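Local coordinates for hypothetical protein ylbA (PDB 1RC6) that catalyses the manganese-dependent hydrolytic deamination of (S)-ureidoglycine to (S)-ureidoglycolate and ammonia, a step in the anaerobic use of allantoin as a nitrogen source, at residues 24-29 with 214-219; 49-52 with 58-61. All blocks are in the same frame, centred on the assembly; numbering follows the deposited sequence.

Interaction 1. Residues 24-29 with 214-219; sequences GNFALL and NLDNNW
Phe26 meets Leu215 and Asp216 with two different sides of its ring. Leu215 lies over one face: its CB stands 3.5 Å from the centroid of the Phe26 ring, only 7° off the ring normal, a CH-pi contact. Leu215 CG sits above the same face toward one side, 3.4 Å from Phe26 CD1. Asp216 comes to the edge instead, where its OD1 lies in the ring plane, 3.1 Å from Phe26 CD2. The carboxylate is turned 82° against the ring, and the weakly positive ring hydrogens probably make this edge a tolerable neighbour for a negative oxygen. A flat aromatic side chain suits the place because it can give a greasy face to leucine and a polarised edge to aspartate. Asp216 CG lies anti to its carbonyl carbon (chi1 -78°), which carries the carboxylate to the ring edge.

Asp216 centres an inverse gamma turn, consistent with the two adjacent side chains reaching different parts of the ring. Beyond these residues, Lys22 also touches Asp216, while Leu215 packs on Ile228 and on Gln236, a probable manganese and substrate ligand. Phe26 belongs to strand 26-29, which pairs with strand 227-230. The contact thus joins a strand from near the N terminus to the turn between strands 210-214 and 219-223, bridging the two facing sheets of the C-terminal cupin barrel.

Interaction 2. Residues 49-52 with 58-61; sequences ILST and SFVD
Asp61 holds the backbone of Leu50 and Ser51, just beyond strand 46-49, with both its backbone and its side chain. Ser51 N donates to Asp61 OD2 at 2.6 Å, meeting the oxygen nearly along its C-O axis, with an N-H...O angle of 140°. Leu50 N donates to Asp61 O at 2.9 Å in a straighter bond, 162°, and Asp61 N returns a weak one of 3.3 Å to Ser51 O. Leu50 and Ser51 together thus face the single residue Asp61, much as in a beta bulge, at the mouth of the antiparallel hairpin formed by strands 46-49 and 60-67 at the border of the N-terminal cupin sheet. The carboxylate reaches across because Asp61 CG lies between its own backbone N and carbonyl carbon (chi1 52°), and OD2 takes up the N-H of Ser51, while the Asp61 carbonyl serves Leu50. The other oxygen, OD1, bonds to the Tyr227 hydroxyl, as does Ser51 OG, tying this hairpin to a strand of the C-terminal cupin. With an alanine in place of Asp61, Ser51 N would probably lose its acceptor and Tyr227 OH one of its partners.

Ser51 is small enough for a ring to come close: Phe59 CE2 lies 3.5 Å from Ser51 CB, and the Phe59 ring also stacks with Tyr132. Beta-branched Val60 suits the extended backbone here, and its CA makes a C-H...O contact of 3.2 Å with Ser51 O. At the outer margin, Val60 CG1 touches Ile49 CG2 at 4.2 Å.

Overall arrangement
From the N terminus, the chain first lays down 24-29, then makes the short hairpin of interaction 2, in which 58-61 returns upon 49-52 after only five residues. It next runs through the rest of the N-terminal cupin and well into the C-terminal one before 214-219 closes the long loop of interaction 1, which therefore encloses interaction 2. The first contact joins the early strand, part of the seven-stranded sheet of the C-terminal cupin, to the turn of the facing four-stranded sheet; the second shapes the border of the N-terminal sheet. Their centres are about 17 Å apart and they do not touch, yet strand 227-230 borders both and links the two cupins.

Interaction 1. Residues 24-29 with 214-219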
loop_
_atom_site.group_PDB
_atom_site.type_symbol
_atom_site.label_atom_id
_atom_site.label_comp_id
_atom_site.label_asym_id
_atom_site.label_seq_id
_atom_site.Cartn_x
_atom_site.Cartn_y
_atom_site.Cartn_z
ATOM N N GLY A 24 -1.789 7.838 -16.017
ATOM C CA GLY A 24 -1.655 9.187 -15.501
ATOM C C GLY A 24 -2.897 9.659 -14.767
ATOM O O GLY A 24 -2.842 10.600 -13.969
ATOM N N ASN A 25 -4.026 9.016 -15.041
ATOM C CA ASN A 25 -5.263 9.383 -14.384
ATOM C C ASN A 25 -5.617 8.379 -13.321
ATOM O O ASN A 25 -5.692 8.716 -12.143
ATOM C CB ASN A 25 -6.397 9.496 -15.391
ATOM C CG ASN A 25 -6.573 10.909 -15.884
ATOM O OD1 ASN A 25 -7.412 11.184 -16.747
ATOM N ND2 ASN A 25 -5.782 11.830 -15.327
ATOM N N PHE A 26 -5.845 7.142 -13.730
ATOM C CA PHE A 26 -6.168 6.119 -12.757
ATOM C C PHE A 26 -6.094 4.745 -13.394
ATOM O O PHE A 26 -6.016 4.618 -14.614
ATOM C CB PHE A 26 -7.556 6.377 -12.153
ATOM C CG PHE A 26 -8.679 5.674 -12.869
ATOM C CD1 PHE A 26 -9.087 4.405 -12.468
ATOM C CD2 PHE A 26 -9.320 6.278 -13.951
ATOM C CE1 PHE A 26 -10.118 3.742 -13.134
ATOM C CE2 PHE A 26 -10.357 5.624 -14.629
ATOM C CZ PHE A 26 -10.756 4.353 -14.219
ATOM N N ALA A 27 -6.101 3.718 -12.555
ATOM C CA ALA A 27 -6.038 2.341 -13.019
ATOM C C ALA A 27 -6.596 1.438 -11.943
ATOM O O ALA A 27 -6.290 1.609 -10.769
ATOM C CB ALA A 27 -4.606 1.956 -13.301
ATOM N N LEU A 28 -7.433 0.492 -12.340
ATOM C CA LEU A 28 -7.999 -0.454 -11.398
ATOM C C LEU A 28 -7.323 -1.757 -11.766
ATOM O O LEU A 28 -7.416 -2.217 -12.895
ATOM C CB LEU A 28 -9.515 -0.562 -11.575
ATOM C CG LEU A 28 -10.323 -1.564 -10.737
ATOM C CD1 LEU A 28 -9.993 -2.974 -11.176
ATOM C CD2 LEU A 28 -10.027 -1.396 -9.271
ATOM N N LEU A 29 -6.604 -2.330 -10.818
ATOM C CA LEU A 29 -5.890 -3.573 -11.041
ATOM C C LEU A 29 -6.398 -4.632 -10.096
ATOM O O LEU A 29 -6.754 -4.339 -8.958
ATOM C CB LEU A 29 -4.393 -3.371 -10.797
ATOM C CG LEU A 29 -3.484 -2.937 -11.947
ATOM C CD1 LEU A 29 -4.211 -2.058 -12.946
ATOM C CD2 LEU A 29 -2.302 -2.212 -11.346
ATOM N N ASN A 214 -15.772 5.806 -7.555
ATOM C CA ASN A 214 -16.119 6.651 -8.678
ATOM C C ASN A 214 -14.841 7.331 -9.124
ATOM O O ASN A 214 -14.511 8.422 -8.656
ATOM C CB ASN A 214 -17.141 7.709 -8.270
ATOM C CG ASN A 214 -17.480 8.655 -9.407
ATOM O OD1 ASN A 214 -18.128 8.269 -10.378
ATOM N ND2 ASN A 214 -17.028 9.901 -9.297
ATOM N N LEU A 215 -14.121 6.675 -10.027
ATOM C CA LEU A 215 -12.864 7.205 -10.538
ATOM C C LEU A 215 -13.092 8.304 -11.574
ATOM O O LEU A 215 -13.344 9.457 -11.217
ATOM C CB LEU A 215 -12.024 6.069 -11.136
ATOM C CG LEU A 215 -11.631 4.913 -10.200
ATOM C CD1 LEU A 215 -10.932 5.463 -8.965
ATOM C CD2 LEU A 215 -12.865 4.122 -9.795
ATOM N N ASP A 216 -12.998 7.954 -12.852
ATOM C CA ASP A 216 -13.208 8.937 -13.905
ATOM C C ASP A 216 -14.686 9.025 -14.253
ATOM O O ASP A 216 -15.107 8.688 -15.361
ATOM C CB ASP A 216 -12.373 8.587 -15.140
ATOM C CG ASP A 216 -10.906 8.969 -14.979
ATOM O OD1 ASP A 216 -10.089 8.605 -15.853
ATOM O OD2 ASP A 216 -10.571 9.642 -13.979
ATOM N N ASN A 217 -15.461 9.481 -13.275
ATOM C CA ASN A 217 -16.898 9.652 -13.407
ATOM C C ASN A 217 -17.664 8.368 -13.626
ATOM O O ASN A 217 -18.857 8.406 -13.912
ATOM C CB ASN A 217 -17.214 10.615 -14.544
ATOM C CG ASN A 217 -16.749 12.013 -14.251
ATOM O OD1 ASN A 217 -16.971 12.933 -15.037
ATOM N ND2 ASN A 217 -16.096 12.187 -13.109
ATOM N N ASN A 218 -16.995 7.231 -13.496
ATOM C CA ASN A 218 -17.679 5.962 -13.690
ATOM C C ASN A 218 -17.612 5.112 -12.443
ATOM O O ASN A 218 -16.563 4.984 -11.813
ATOM C CB ASN A 218 -17.086 5.206 -14.883
ATOM C CG ASN A 218 -17.456 5.842 -16.214
ATOM O OD1 ASN A 218 -18.623 5.831 -16.617
ATOM N ND2 ASN A 218 -16.464 6.412 -16.898
ATOM N N TRP A 219 -18.749 4.540 -12.076
ATOM C CA TRP A 219 -18.806 3.707 -10.894
ATOM C C TRP A 219 -18.218 2.342 -11.180
ATOM O O TRP A 219 -18.507 1.732 -12.214
ATOM C CB TRP A 219 -20.246 3.570 -10.412
ATOM C CG TRP A 219 -20.853 4.881 -10.088
ATOM C CD1 TRP A 219 -21.510 5.715 -10.942
ATOM C CD2 TRP A 219 -20.815 5.547 -8.823
ATOM N NE1 TRP A 219 -21.884 6.861 -10.287
ATOM C CE2 TRP A 219 -21.468 6.784 -8.984
ATOM C CE3 TRP A 219 -20.284 5.218 -7.568
ATOM C CZ2 TRP A 219 -21.613 7.695 -7.936
ATOM C CZ3 TRP A 219 -20.427 6.124 -6.524
ATOM C CH2 TRP A 219 -21.087 7.350 -6.716
#

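Interaction 2. Residues 49-52 with 58-61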
loop_
_atom_site.group_PDB
_atom_site.type_symbol
_atom_site.label_atom_id
_atom_site.label_comp_id
_atom_site.label_asym_id
_atom_site.label_seq_id
_atom_site.Cartn_x
_atom_site.Cartn_y
_atom_site.Cartn_z
ATOM N N ILE A 49 4.072 -6.848 -8.897
ATOM C CA ILE A 49 4.276 -5.406 -8.968
ATOM C C ILE A 49 2.970 -4.692 -9.357
ATOM O O ILE A 49 2.239 -5.163 -10.233
ATOM C CB ILE A 49 5.350 -5.088 -10.003
ATOM C CG1 ILE A 49 6.668 -5.719 -9.575
ATOM C CG2 ILE A 49 5.489 -3.606 -10.175
ATOM C CD1 ILE A 49 7.702 -5.757 -10.676
ATOM N N LEU A 50 2.687 -3.563 -8.706
ATOM C CA LEU A 50 1.473 -2.793 -8.967
ATOM C C LEU A 50 1.792 -1.466 -9.641
ATOM O O LEU A 50 2.060 -1.428 -10.825
ATOM C CB LEU A 50 0.718 -2.576 -7.659
ATOM C CG LEU A 50 0.418 -3.922 -6.977
ATOM C CD1 LEU A 50 -0.288 -3.703 -5.656
ATOM C CD2 LEU A 50 -0.432 -4.777 -7.885
ATOM N N SER A 51 1.768 -0.371 -8.903
ATOM C CA SER A 51 2.092 0.906 -9.515
ATOM C C SER A 51 3.594 1.010 -9.826
ATOM O O SER A 51 4.434 0.453 -9.115
ATOM C CB SER A 51 1.674 2.047 -8.588
ATOM O OG SER A 51 0.270 2.041 -8.374
ATOM N N THR A 52 3.926 1.718 -10.901
ATOM C CA THR A 52 5.317 1.935 -11.310
ATOM C C THR A 52 5.320 3.245 -12.078
ATOM O O THR A 52 4.267 3.723 -12.483
ATOM C CB THR A 52 5.830 0.843 -12.270
ATOM O OG1 THR A 52 5.110 0.926 -13.504
ATOM C CG2 THR A 52 5.636 -0.546 -11.682
ATOM N N SER A 58 5.093 7.899 -8.904
ATOM C CA SER A 58 6.434 8.322 -8.534
ATOM C C SER A 58 6.890 7.399 -7.417
ATOM O O SER A 58 7.627 7.799 -6.519
ATOM C CB SER A 58 6.421 9.773 -8.053
ATOM O OG SER A 58 5.605 9.920 -6.902
ATOM N N PHE A 59 6.417 6.158 -7.477
ATOM C CA PHE A 59 6.758 5.133 -6.503
ATOM C C PHE A 59 6.506 3.787 -7.141
ATOM O O PHE A 59 5.993 3.708 -8.259
ATOM C CB PHE A 59 5.884 5.253 -5.253
ATOM C CG PHE A 59 4.393 5.197 -5.532
ATOM C CD1 PHE A 59 3.675 6.359 -5.815
ATOM C CD2 PHE A 59 3.708 3.982 -5.508
ATOM C CE1 PHE A 59 2.302 6.312 -6.065
ATOM C CE2 PHE A 59 2.337 3.926 -5.760
ATOM C CZ PHE A 59 1.636 5.096 -6.038
ATOM N N VAL A 60 6.887 2.723 -6.448
ATOM C CA VAL A 60 6.635 1.380 -6.941
ATOM C C VAL A 60 6.087 0.653 -5.748
ATOM O O VAL A 60 6.687 0.722 -4.683
ATOM C CB VAL A 60 7.905 0.643 -7.365
ATOM C CG1 VAL A 60 7.525 -0.711 -7.918
ATOM C CG2 VAL A 60 8.683 1.450 -8.392
ATOM N N ASP A 61 4.943 -0.005 -5.886
ATOM C CA ASP A 61 4.413 -0.745 -4.751
ATOM C C ASP A 61 4.134 -2.180 -5.159
ATOM O O ASP A 61 4.057 -2.486 -6.353
ATOM C CB ASP A 61 3.190 -0.052 -4.142
ATOM C CG ASP A 61 2.128 0.275 -5.154
ATOM O OD1 ASP A 61 1.163 0.961 -4.760
ATOM O OD2 ASP A 61 2.250 -0.149 -6.330
#